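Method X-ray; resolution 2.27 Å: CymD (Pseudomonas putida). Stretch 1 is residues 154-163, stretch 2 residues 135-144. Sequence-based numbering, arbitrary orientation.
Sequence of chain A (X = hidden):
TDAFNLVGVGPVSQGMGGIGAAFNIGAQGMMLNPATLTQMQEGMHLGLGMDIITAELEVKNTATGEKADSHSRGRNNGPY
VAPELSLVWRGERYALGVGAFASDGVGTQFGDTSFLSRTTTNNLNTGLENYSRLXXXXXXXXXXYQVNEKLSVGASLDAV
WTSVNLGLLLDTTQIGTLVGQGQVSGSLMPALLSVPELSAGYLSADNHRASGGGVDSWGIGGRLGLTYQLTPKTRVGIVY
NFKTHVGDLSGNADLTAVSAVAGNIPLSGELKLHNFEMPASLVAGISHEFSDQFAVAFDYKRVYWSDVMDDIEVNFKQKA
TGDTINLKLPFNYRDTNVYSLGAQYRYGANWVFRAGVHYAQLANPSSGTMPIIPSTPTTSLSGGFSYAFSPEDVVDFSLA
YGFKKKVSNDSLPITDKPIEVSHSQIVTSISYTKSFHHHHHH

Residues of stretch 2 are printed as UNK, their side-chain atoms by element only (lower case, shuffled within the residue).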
# COMPACT_ATOMS: atom_id res chain seq x y z
N GLY A 154 -7.54 -20.11 -0.07
CA GLY A 154 -7.57 -19.11 0.98
C GLY A 154 -8.17 -17.80 0.52
O GLY A 154 -8.14 -17.45 -0.67
N ALA A 155 -8.71 -17.07 1.49
CA ALA A 155 -9.37 -15.81 1.20
C ALA A 155 -9.20 -14.90 2.40
O ALA A 155 -8.95 -15.36 3.53
CB ALA A 155 -10.85 -15.99 0.89
N SER A 156 -9.29 -13.59 2.13
CA SER A 156 -9.35 -12.57 3.16
C SER A 156 -10.44 -11.57 2.79
O SER A 156 -10.71 -11.34 1.61
CB SER A 156 -8.04 -11.81 3.31
OG SER A 156 -6.99 -12.70 3.59
N LEU A 157 -11.06 -10.99 3.81
CA LEU A 157 -11.92 -9.82 3.64
C LEU A 157 -11.34 -8.70 4.50
O LEU A 157 -11.25 -8.84 5.72
CB LEU A 157 -13.36 -10.11 4.05
CG LEU A 157 -14.23 -8.87 3.92
CD1 LEU A 157 -14.90 -8.84 2.55
CD2 LEU A 157 -15.25 -8.80 5.03
N ASP A 158 -10.94 -7.61 3.85
CA ASP A 158 -10.35 -6.48 4.56
C ASP A 158 -11.41 -5.45 4.94
O ASP A 158 -12.20 -5.02 4.09
CB ASP A 158 -9.28 -5.78 3.73
CG ASP A 158 -8.19 -6.70 3.25
OD1 ASP A 158 -8.13 -7.89 3.68
OD2 ASP A 158 -7.38 -6.20 2.43
N ALA A 159 -11.42 -5.05 6.22
CA ALA A 159 -11.89 -3.72 6.58
C ALA A 159 -10.72 -2.77 6.39
O ALA A 159 -9.59 -3.08 6.81
CB ALA A 159 -12.38 -3.67 8.02
N VAL A 160 -10.97 -1.65 5.73
CA VAL A 160 -9.92 -0.78 5.22
C VAL A 160 -10.21 0.64 5.70
O VAL A 160 -11.29 1.18 5.42
CB VAL A 160 -9.82 -0.81 3.68
CG1 VAL A 160 -8.79 0.19 3.17
CG2 VAL A 160 -9.57 -2.26 3.14
N TRP A 161 -9.26 1.23 6.41
CA TRP A 161 -9.36 2.63 6.80
C TRP A 161 -8.32 3.41 5.99
O TRP A 161 -7.12 3.13 6.07
CB TRP A 161 -9.13 2.81 8.30
CG TRP A 161 -9.24 4.25 8.72
CD1 TRP A 161 -10.37 5.02 8.70
CD2 TRP A 161 -8.19 5.09 9.19
NE1 TRP A 161 -10.09 6.29 9.12
CE2 TRP A 161 -8.76 6.36 9.44
CE3 TRP A 161 -6.83 4.90 9.44
CZ2 TRP A 161 -8.01 7.44 9.92
CZ3 TRP A 161 -6.08 5.96 9.92
CH2 TRP A 161 -6.68 7.22 10.16
N THR A 162 -8.80 4.38 5.21
CA THR A 162 -7.95 5.19 4.35
C THR A 162 -7.95 6.62 4.87
O THR A 162 -9.02 7.18 5.12
CB THR A 162 -8.46 5.19 2.91
OG1 THR A 162 -8.42 3.86 2.41
CG2 THR A 162 -7.62 6.10 2.03
N SER A 163 -6.77 7.21 4.99
CA SER A 163 -6.63 8.59 5.46
C SER A 163 -5.66 9.33 4.54
O SER A 163 -4.60 8.80 4.22
CB SER A 163 -6.13 8.61 6.90
OG SER A 163 -6.25 9.89 7.50
N UNK A 135 -2.46 7.26 4.14
CA UNK A 135 -2.40 6.24 5.17
C UNK A 135 -3.48 5.22 4.86
O UNK A 135 -4.65 5.59 4.71
c UNK A 135 -2.68 5.76 7.64
c UNK A 135 -1.89 8.80 8.03
c UNK A 135 -2.62 6.85 6.57
c UNK A 135 -1.54 7.88 6.88
N UNK A 136 -3.09 3.95 4.75
CA UNK A 136 -4.05 2.86 4.58
C UNK A 136 -3.80 1.82 5.66
O UNK A 136 -2.70 1.26 5.76
c UNK A 136 -4.20 3.29 2.09
c UNK A 136 -3.96 2.22 3.18
c UNK A 136 -4.97 1.06 3.05
N UNK A 137 -4.81 1.58 6.49
CA UNK A 137 -4.79 0.53 7.48
C UNK A 137 -5.73 -0.57 7.01
O UNK A 137 -6.94 -0.32 6.87
c UNK A 137 -6.02 0.46 11.14
c UNK A 137 -3.88 -0.54 10.28
c UNK A 137 -5.22 1.06 8.85
c UNK A 137 -5.28 -0.04 9.92
N UNK A 138 -5.20 -1.76 6.76
CA UNK A 138 -6.00 -2.88 6.30
C UNK A 138 -6.13 -3.91 7.41
O UNK A 138 -5.13 -4.31 8.04
c UNK A 138 -5.02 -2.40 4.01
c UNK A 138 -6.30 -3.21 0.82
c UNK A 138 -4.63 -2.93 2.61
n UNK A 138 -5.79 -2.20 0.11
c UNK A 138 -5.41 -3.49 5.01
n UNK A 138 -7.36 -3.90 0.37
n UNK A 138 -5.76 -3.57 1.97
N UNK A 139 -7.36 -4.30 7.71
CA UNK A 139 -7.63 -5.21 8.81
C UNK A 139 -8.24 -6.47 8.21
O UNK A 139 -9.47 -6.52 8.04
c UNK A 139 -8.56 -4.58 9.86
c UNK A 139 -7.97 -3.27 10.38
c UNK A 139 -8.91 -2.51 11.33
c UNK A 139 -8.82 -5.58 11.01
N UNK A 140 -7.43 -7.47 7.87
CA UNK A 140 -7.97 -8.67 7.22
C UNK A 140 -8.64 -9.61 8.19
O UNK A 140 -8.25 -9.73 9.36
c UNK A 140 -5.96 -7.50 7.95
c UNK A 140 -6.72 -9.34 6.63
c UNK A 140 -5.64 -8.93 7.58
N UNK A 141 -9.68 -10.27 7.70
CA UNK A 141 -10.26 -11.46 8.33
C UNK A 141 -10.06 -12.58 7.33
O UNK A 141 -10.59 -12.52 6.22
c UNK A 141 -12.09 -10.09 10.90
c UNK A 141 -12.03 -8.76 8.92
c UNK A 141 -12.23 -7.62 9.67
c UNK A 141 -12.36 -7.71 11.04
c UNK A 141 -12.30 -8.95 11.66
c UNK A 141 -11.97 -10.01 9.53
c UNK A 141 -11.73 -11.25 8.70
N UNK A 142 -9.23 -13.55 7.70
CA UNK A 142 -8.63 -14.46 6.73
C UNK A 142 -8.83 -15.90 7.17
O UNK A 142 -8.87 -16.20 8.37
c UNK A 142 -7.15 -14.18 6.55
o UNK A 142 -6.65 -14.80 5.38
N UNK A 143 -8.96 -16.77 6.18
CA UNK A 143 -9.12 -18.19 6.42
C UNK A 143 -8.47 -18.95 5.27
O UNK A 143 -8.40 -18.44 4.15
c UNK A 143 -10.60 -18.58 6.55
N UNK A 144 -8.01 -20.17 5.55
CA UNK A 144 -7.41 -20.99 4.51
C UNK A 144 -7.70 -22.46 4.82
O UNK A 144 -7.98 -22.83 5.97
c UNK A 144 -5.91 -20.73 4.39

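Position 135 carries four carbons, forked at the first, with one arm two carbons long. Its backbone N donates to Ser163 O at 2.6 Å, and a branch carbon lies 4.1 Å from Trp161 CZ3. The beta-branched fork with one extended arm identifies Ile135, and the carbon near the indole is its CG2.

Position 136 has three carbons, one bearing the other two, and one of the pair lies 3.9 Å from Val160 CG1. This is Val136.

At position 137 four carbons fork at the second, and the CB sits 4.2 Å from Trp161 CE3, at the edge of the indole. The later fork makes it Leu137.

Position 138 extends through three carbons to a nitrogen, then to a carbon carrying two more nitrogens. This planar group can only be a guanidinium, so the residue is Arg138. Its NE and NH2 each donate to Asp158 OD2 at 3.1 Å, forming a salt bridge along the edge of the group, while Val160 CG2 packs over one face, 3.9 Å from NH2.

Position 139 repeats the four-carbon pattern of 135, CB 4.3 Å from Ala159 CB: Ile139.

Three carbons at position 140 close a ring onto the backbone N, and its CB lies 3.6 Å from Asp158 OD1. This is Pro140. Having no amide proton costs no bond to stretch 1 here, because the residue occupies a non-hydrogen-bonded pair with Asp158.

Position 141 has one carbon followed by a six-carbon ring, whose edge meets Leu157 O and Ala159 CB. With no oxygen on the ring, it is Phe141; CE1 is 4.3 Å from Ala159 CB.

One carbon and one oxygen at position 142 indicate serine. Ser142 OG lies 2.8 Å from Ser156 OG and 3.0 Å from Ala155 O, both within hydrogen-bonding reach.

Position 143 bears a single carbon, as does 144. The first, Ala143, exchanges backbone hydrogen bonds with Ala155; the second, Ala144, pairs with Gly154, their CA atoms 4.0 Å apart.

The contact is an antiparallel strand pairing in unbroken register. Paired N-H...O bonds at alternate positions, from Ser163 with Ile135 to Ala155 with Ala143, hold the backbones together, and CA-H...O contacts supplement them. Alternation sorts the side chains: Trp161, Ala159, Ile135, Leu137, Ile139 and Phe141 share a largely apolar face, whereas the buried face carrying Asp158, Arg138, Ser156 and Ser142 adds polar links between the strands.

Stretch 2 135-144: IVLRIPFSAA
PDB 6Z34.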